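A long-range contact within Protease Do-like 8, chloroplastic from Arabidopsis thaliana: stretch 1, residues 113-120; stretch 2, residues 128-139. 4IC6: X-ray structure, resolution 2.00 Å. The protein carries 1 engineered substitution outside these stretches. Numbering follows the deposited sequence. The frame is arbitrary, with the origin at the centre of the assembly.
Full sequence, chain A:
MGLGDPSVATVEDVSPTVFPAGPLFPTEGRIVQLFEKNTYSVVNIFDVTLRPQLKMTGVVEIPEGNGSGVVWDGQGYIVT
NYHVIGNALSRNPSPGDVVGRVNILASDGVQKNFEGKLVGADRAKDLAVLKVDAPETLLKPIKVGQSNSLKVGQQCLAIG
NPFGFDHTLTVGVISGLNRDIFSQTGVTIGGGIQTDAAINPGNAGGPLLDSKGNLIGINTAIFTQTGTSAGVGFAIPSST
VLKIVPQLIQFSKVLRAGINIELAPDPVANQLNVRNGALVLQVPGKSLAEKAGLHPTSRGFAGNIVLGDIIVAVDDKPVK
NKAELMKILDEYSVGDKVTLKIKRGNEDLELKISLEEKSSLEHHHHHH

Stretch 1, residues 113-120: NFEGKLVG
Stretch 2 128-139: AVLKVDAPETLL

Residues 113-120 lie within one strand and pair with a second that includes residues 128-131; the two run antiparallel but splayed, with 132° between their N-to-C directions and a closest axial approach of 4.3 Å. Lys117 and Lys131 are a hydrogen-bonded pair, CA to CA 5.0 Å: Lys117 N donates to Lys131 O at 3.0 Å, nearly straight at 168°, and Lys131 N returns a shorter, more bent bond to Lys117 O, 2.7 Å at 137°. The next pair, Leu118 with Leu130, is non-hydrogen-bonded, CA to CA 4.7 Å. The register then slips by one residue in a beta bulge, so that Gly120, not Val119, pairs with Val129, CA to CA 5.4 Å. In the bulge Val119 keeps an ordinary strand phi of -101° but has psi -52°, far from the extended psi of Leu118 (130°) and Gly120 (165°, with phi -175°). Both amides address one carbonyl, Val129 O, which accepts from Val119 N at 2.8 Å and weakly from Gly120 N at 3.4 Å. Val129 N closes the pair with a 2.8 Å bond to Gly120 O. Two CA-H...O contacts accompany these bonds, Leu130 CA to Lys117 O at 3.2 Å and Ala128 CA to Gly120 O at 3.5 Å.

Beyond the Lys117-Lys131 pair, toward Glu115 and Asp133, the chains diverge, and a water bridges them, donating to Glu115 O at 2.9 Å and accepting from Asp133 N at 2.6 Å.

Lys117 (m, t, t, t) and Lys131 (t, p, t, chi4 -102°) share a sheet face with Val129, and their ends lead away from the opposing stretch. Leu118 (t, p) and Leu130 (m, t) lie on the other face, CD1 of Leu118 4.4 Å from CD2 of Leu130. Gly116 leaves room for Leu130: an ideal CB there would clash with Leu130 CD1, at 3.0 Å. In the bulge Val119 (t) points toward the partner, its CG2 3.4 Å from Lys131 CB and its CB 3.8 Å from Val129 CG1 (Val129 also t).

Phe114 (m, chi2 -84°) carries the packing out to the loop. Phe114 CB meets Val132 CG2 at 3.7 Å, and Phe114 CD1 lies 3.4 Å from Asp133 O. Ala134 CB sits over one ring face in a CH-pi contact, 4.0 Å from the centroid of the Phe114 ring and 24° off its normal. Leu138, in a turn of helical phi/psi, brings CD1 obliquely to within 3.4 Å of Phe114 CE2. Together the stretches bury 597 Å².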

ATOM      1  N   ASN A 113     -35.124   9.972 -18.695  1.00 46.45           N
ATOM      2  CA  ASN A 113     -35.037   9.010 -17.589  1.00 54.48           C
ATOM      3  C   ASN A 113     -36.191   7.993 -17.532  1.00 55.75           C
ATOM      4  O   ASN A 113     -37.352   8.350 -17.737  1.00 51.41           O
ATOM      5  CB  ASN A 113     -34.939   9.766 -16.258  1.00 63.90           C
ATOM      6  CG  ASN A 113     -34.654   8.855 -15.080  1.00 69.70           C
ATOM      7  OD1 ASN A 113     -33.577   8.265 -14.979  1.00 72.93           O
ATOM      8  ND2 ASN A 113     -35.612   8.760 -14.160  1.00 74.81           N
ATOM      9  N   PHE A 114     -35.869   6.729 -17.249  1.00 54.89           N
ATOM     10  CA  PHE A 114     -36.873   5.656 -17.170  1.00 53.63           C
ATOM     11  C   PHE A 114     -36.623   4.704 -16.018  1.00 51.97           C
ATOM     12  O   PHE A 114     -35.480   4.435 -15.661  1.00 52.34           O
ATOM     13  CB  PHE A 114     -36.895   4.836 -18.463  1.00 55.19           C
ATOM     14  CG  PHE A 114     -37.288   5.628 -19.662  1.00 58.40           C
ATOM     15  CD1 PHE A 114     -38.625   5.833 -19.956  1.00 60.51           C
ATOM     16  CD2 PHE A 114     -36.326   6.201 -20.477  1.00 56.37           C
ATOM     17  CE1 PHE A 114     -39.004   6.579 -21.055  1.00 60.63           C
ATOM     18  CE2 PHE A 114     -36.696   6.952 -21.580  1.00 57.79           C
ATOM     19  CZ  PHE A 114     -38.042   7.141 -21.868  1.00 58.41           C
ATOM     20  N   GLU A 115     -37.696   4.179 -15.443  1.00 49.11           N
ATOM     21  CA  GLU A 115     -37.576   3.122 -14.459  1.00 50.81           C
ATOM     22  C   GLU A 115     -37.078   1.868 -15.155  1.00 51.45           C
ATOM     23  O   GLU A 115     -37.581   1.511 -16.222  1.00 53.81           O
ATOM     24  CB  GLU A 115     -38.934   2.820 -13.832  1.00 53.63           C
ATOM     25  CG  GLU A 115     -39.410   3.858 -12.870  1.00 58.14           C
ATOM     26  CD  GLU A 115     -40.692   3.428 -12.195  1.00 63.70           C
ATOM     27  OE1 GLU A 115     -41.501   2.745 -12.863  1.00 65.12           O
ATOM     28  OE2 GLU A 115     -40.871   3.745 -11.001  1.00 64.99           O
ATOM     29  N   GLY A 116     -36.090   1.206 -14.559  1.00 52.29           N
ATOM     30  CA  GLY A 116     -35.606  -0.064 -15.070  1.00 46.81           C
ATOM     31  C   GLY A 116     -36.090  -1.218 -14.205  1.00 46.50           C
ATOM     32  O   GLY A 116     -35.631  -1.396 -13.075  1.00 50.64           O
ATOM     33  N   LYS A 117     -37.021  -2.010 -14.730  1.00 43.94           N
ATOM     34  CA  LYS A 117     -37.545  -3.142 -13.971  1.00 46.48           C
ATOM     35  C   LYS A 117     -36.715  -4.368 -14.264  1.00 47.08           C
ATOM     36  O   LYS A 117     -36.301  -4.582 -15.409  1.00 44.70           O
ATOM     37  CB  LYS A 117     -39.015  -3.399 -14.315  1.00 46.60           C
ATOM     38  CG  LYS A 117     -39.899  -2.192 -14.047  1.00 51.13           C
ATOM     39  CD  LYS A 117     -41.380  -2.519 -14.172  1.00 54.53           C
ATOM     40  CE  LYS A 117     -42.237  -1.388 -13.579  1.00 59.44           C
ATOM     41  NZ  LYS A 117     -43.696  -1.561 -13.862  1.00 59.23           N
ATOM     42  N   LEU A 118     -36.461  -5.166 -13.232  1.00 49.23           N
ATOM     43  CA  LEU A 118     -35.594  -6.330 -13.391  1.00 49.00           C
ATOM     44  C   LEU A 118     -36.303  -7.420 -14.187  1.00 49.49           C
ATOM     45  O   LEU A 118     -37.451  -7.782 -13.889  1.00 48.77           O
ATOM     46  CB  LEU A 118     -35.169  -6.873 -12.026  1.00 50.87           C
ATOM     47  CG  LEU A 118     -34.464  -8.230 -12.026  1.00 50.73           C
ATOM     48  CD1 LEU A 118     -33.105  -8.135 -12.715  1.00 43.97           C
ATOM     49  CD2 LEU A 118     -34.338  -8.755 -10.594  1.00 52.49           C
ATOM     50  N   VAL A 119     -35.615  -7.929 -15.202  1.00 43.64           N
ATOM     51  CA  VAL A 119     -36.129  -9.017 -16.022  1.00 44.19           C
ATOM     52  C   VAL A 119     -35.500 -10.335 -15.588  1.00 46.34           C
ATOM     53  O   VAL A 119     -36.193 -11.314 -15.323  1.00 46.71           O
ATOM     54  CB  VAL A 119     -35.869  -8.759 -17.517  1.00 43.14           C
ATOM     55  CG1 VAL A 119     -36.320  -9.955 -18.346  1.00 41.74           C
ATOM     56  CG2 VAL A 119     -36.609  -7.495 -17.952  1.00 48.20           C
ATOM     57  N   GLY A 120     -34.170 -10.359 -15.511  1.00 45.97           N
ATOM     58  CA  GLY A 120     -33.478 -11.495 -14.946  1.00 43.81           C
ATOM     59  C   GLY A 120     -31.998 -11.185 -14.879  1.00 40.49           C
ATOM     60  O   GLY A 120     -31.531 -10.230 -15.490  1.00 38.47           O
ATOM     61  N   ALA A 128     -27.167  -8.959 -16.726  1.00 40.04           N
ATOM     62  CA  ALA A 128     -28.488  -8.646 -16.173  1.00 40.39           C
ATOM     63  C   ALA A 128     -29.311  -8.014 -17.270  1.00 39.36           C
ATOM     64  O   ALA A 128     -28.768  -7.370 -18.169  1.00 35.82           O
ATOM     65  CB  ALA A 128     -28.368  -7.695 -14.992  1.00 34.33           C
ATOM     66  N   VAL A 129     -30.625  -8.204 -17.201  1.00 40.06           N
ATOM     67  CA  VAL A 129     -31.515  -7.613 -18.177  1.00 38.58           C
ATOM     68  C   VAL A 129     -32.580  -6.787 -17.458  1.00 40.11           C
ATOM     69  O   VAL A 129     -33.229  -7.276 -16.538  1.00 42.09           O
ATOM     70  CB  VAL A 129     -32.176  -8.705 -19.047  1.00 39.56           C
ATOM     71  CG1 VAL A 129     -33.125  -8.078 -20.079  1.00 38.73           C
ATOM     72  CG2 VAL A 129     -31.107  -9.528 -19.747  1.00 36.24           C
ATOM     73  N   LEU A 130     -32.724  -5.528 -17.865  1.00 38.69           N
ATOM     74  CA  LEU A 130     -33.779  -4.667 -17.337  1.00 40.84           C
ATOM     75  C   LEU A 130     -34.824  -4.428 -18.420  1.00 41.07           C
ATOM     76  O   LEU A 130     -34.613  -4.741 -19.598  1.00 43.17           O
ATOM     77  CB  LEU A 130     -33.227  -3.328 -16.843  1.00 40.10           C
ATOM     78  CG  LEU A 130     -32.068  -3.354 -15.843  1.00 45.65           C
ATOM     79  CD1 LEU A 130     -31.773  -1.940 -15.379  1.00 50.03           C
ATOM     80  CD2 LEU A 130     -32.401  -4.231 -14.656  1.00 42.87           C
ATOM     81  N   LYS A 131     -35.950  -3.866 -18.020  1.00 43.61           N
ATOM     82  CA  LYS A 131     -37.010  -3.577 -18.968  1.00 46.04           C
ATOM     83  C   LYS A 131     -37.480  -2.159 -18.716  1.00 47.31           C
ATOM     84  O   LYS A 131     -37.827  -1.801 -17.587  1.00 46.87           O
ATOM     85  CB  LYS A 131     -38.138  -4.591 -18.811  1.00 48.33           C
ATOM     86  CG  LYS A 131     -39.406  -4.292 -19.565  1.00 59.16           C
ATOM     87  CD  LYS A 131     -39.234  -4.481 -21.065  1.00 60.67           C
ATOM     88  CE  LYS A 131     -40.595  -4.276 -21.756  1.00 66.85           C
ATOM     89  NZ  LYS A 131     -41.229  -5.565 -22.137  1.00 69.30           N
ATOM     90  N   VAL A 132     -37.471  -1.357 -19.779  1.00 48.33           N
ATOM     91  CA  VAL A 132     -37.834   0.057 -19.738  1.00 50.36           C
ATOM     92  C   VAL A 132     -39.136   0.262 -20.509  1.00 50.93           C
ATOM     93  O   VAL A 132     -39.365  -0.388 -21.524  1.00 53.58           O
ATOM     94  CB  VAL A 132     -36.686   0.894 -20.376  1.00 59.89           C
ATOM     95  CG1 VAL A 132     -37.218   2.015 -21.218  1.00 63.18           C
ATOM     96  CG2 VAL A 132     -35.719   1.401 -19.310  1.00 56.71           C
ATOM     97  N   ASP A 133     -40.000   1.149 -20.031  1.00 53.39           N
ATOM     98  CA  ASP A 133     -41.248   1.450 -20.736  1.00 54.87           C
ATOM     99  C   ASP A 133     -41.094   2.750 -21.545  1.00 54.60           C
ATOM    100  O   ASP A 133     -41.238   3.847 -21.004  1.00 53.73           O
ATOM    101  CB  ASP A 133     -42.407   1.546 -19.734  1.00 56.49           C
ATOM    102  CG  ASP A 133     -43.735   1.866 -20.397  1.00 64.52           C
ATOM    103  OD1 ASP A 133     -43.823   1.748 -21.640  1.00 67.25           O
ATOM    104  OD2 ASP A 133     -44.694   2.233 -19.673  1.00 64.33           O
ATOM    105  N   ALA A 134     -40.785   2.629 -22.837  1.00 58.10           N
ATOM    106  CA  ALA A 134     -40.424   3.792 -23.652  1.00 62.14           C
ATOM    107  C   ALA A 134     -40.987   3.724 -25.071  1.00 66.73           C
ATOM    108  O   ALA A 134     -41.274   2.637 -25.573  1.00 69.96           O
ATOM    109  CB  ALA A 134     -38.905   3.945 -23.697  1.00 64.08           C
ATOM    110  N   PRO A 135     -41.125   4.886 -25.735  1.00 68.92           N
ATOM    111  CA  PRO A 135     -41.599   4.876 -27.126  1.00 70.62           C
ATOM    112  C   PRO A 135     -40.601   4.157 -28.034  1.00 69.58           C
ATOM    113  O   PRO A 135     -39.426   4.527 -28.045  1.00 67.92           O
ATOM    114  CB  PRO A 135     -41.673   6.368 -27.485  1.00 70.38           C
ATOM    115  CG  PRO A 135     -41.796   7.076 -26.163  1.00 71.43           C
ATOM    116  CD  PRO A 135     -40.959   6.256 -25.215  1.00 69.83           C
ATOM    117  N   GLU A 136     -41.054   3.153 -28.783  1.00 71.62           N
ATOM    118  CA  GLU A 136     -40.161   2.405 -29.668  1.00 76.42           C
ATOM    119  C   GLU A 136     -39.351   3.354 -30.552  1.00 78.20           C
ATOM    120  O   GLU A 136     -38.274   3.010 -31.040  1.00 77.23           O
ATOM    121  CB  GLU A 136     -40.950   1.419 -30.517  1.00 78.38           C
ATOM    122  N   THR A 137     -39.887   4.556 -30.735  1.00 80.22           N
ATOM    123  CA  THR A 137     -39.256   5.595 -31.531  1.00 77.98           C
ATOM    124  C   THR A 137     -38.027   6.138 -30.814  1.00 77.41           C
ATOM    125  O   THR A 137     -37.141   6.726 -31.431  1.00 80.03           O
ATOM    126  CB  THR A 137     -40.249   6.741 -31.791  1.00 78.51           C
ATOM    127  OG1 THR A 137     -40.028   7.801 -30.852  1.00 78.07           O
ATOM    128  CG2 THR A 137     -41.673   6.228 -31.640  1.00 78.27           C
ATOM    129  N   LEU A 138     -37.977   5.927 -29.504  1.00 73.69           N
ATOM    130  CA  LEU A 138     -36.840   6.362 -28.703  1.00 71.20           C
ATOM    131  C   LEU A 138     -35.714   5.332 -28.771  1.00 66.43           C
ATOM    132  O   LEU A 138     -34.526   5.674 -28.804  1.00 64.27           O
ATOM    133  CB  LEU A 138     -37.276   6.533 -27.249  1.00 74.12           C
ATOM    134  CG  LEU A 138     -36.594   7.583 -26.376  1.00 74.49           C
ATOM    135  CD1 LEU A 138     -36.479   7.059 -24.957  1.00 75.46           C
ATOM    136  CD2 LEU A 138     -35.230   7.949 -26.922  1.00 72.26           C
ATOM    137  N   LEU A 139     -36.095   4.063 -28.800  1.00 60.98           N
ATOM    138  CA  LEU A 139     -35.129   2.989 -28.648  1.00 55.10           C
ATOM    139  C   LEU A 139     -34.410   2.618 -29.947  1.00 54.81           C
ATOM    140  O   LEU A 139     -35.039   2.275 -30.952  1.00 53.39           O
ATOM    141  CB  LEU A 139     -35.803   1.767 -28.008  1.00 53.80           C
ATOM    142  CG  LEU A 139     -36.541   2.106 -26.706  1.00 54.16           C
ATOM    143  CD1 LEU A 139     -37.527   1.017 -26.328  1.00 55.89           C
ATOM    144  CD2 LEU A 139     -35.568   2.376 -25.560  1.00 53.94           C
TER
HETATM  145  O   HOH W   1     -39.676   2.655 -17.883  1.00 39.27           O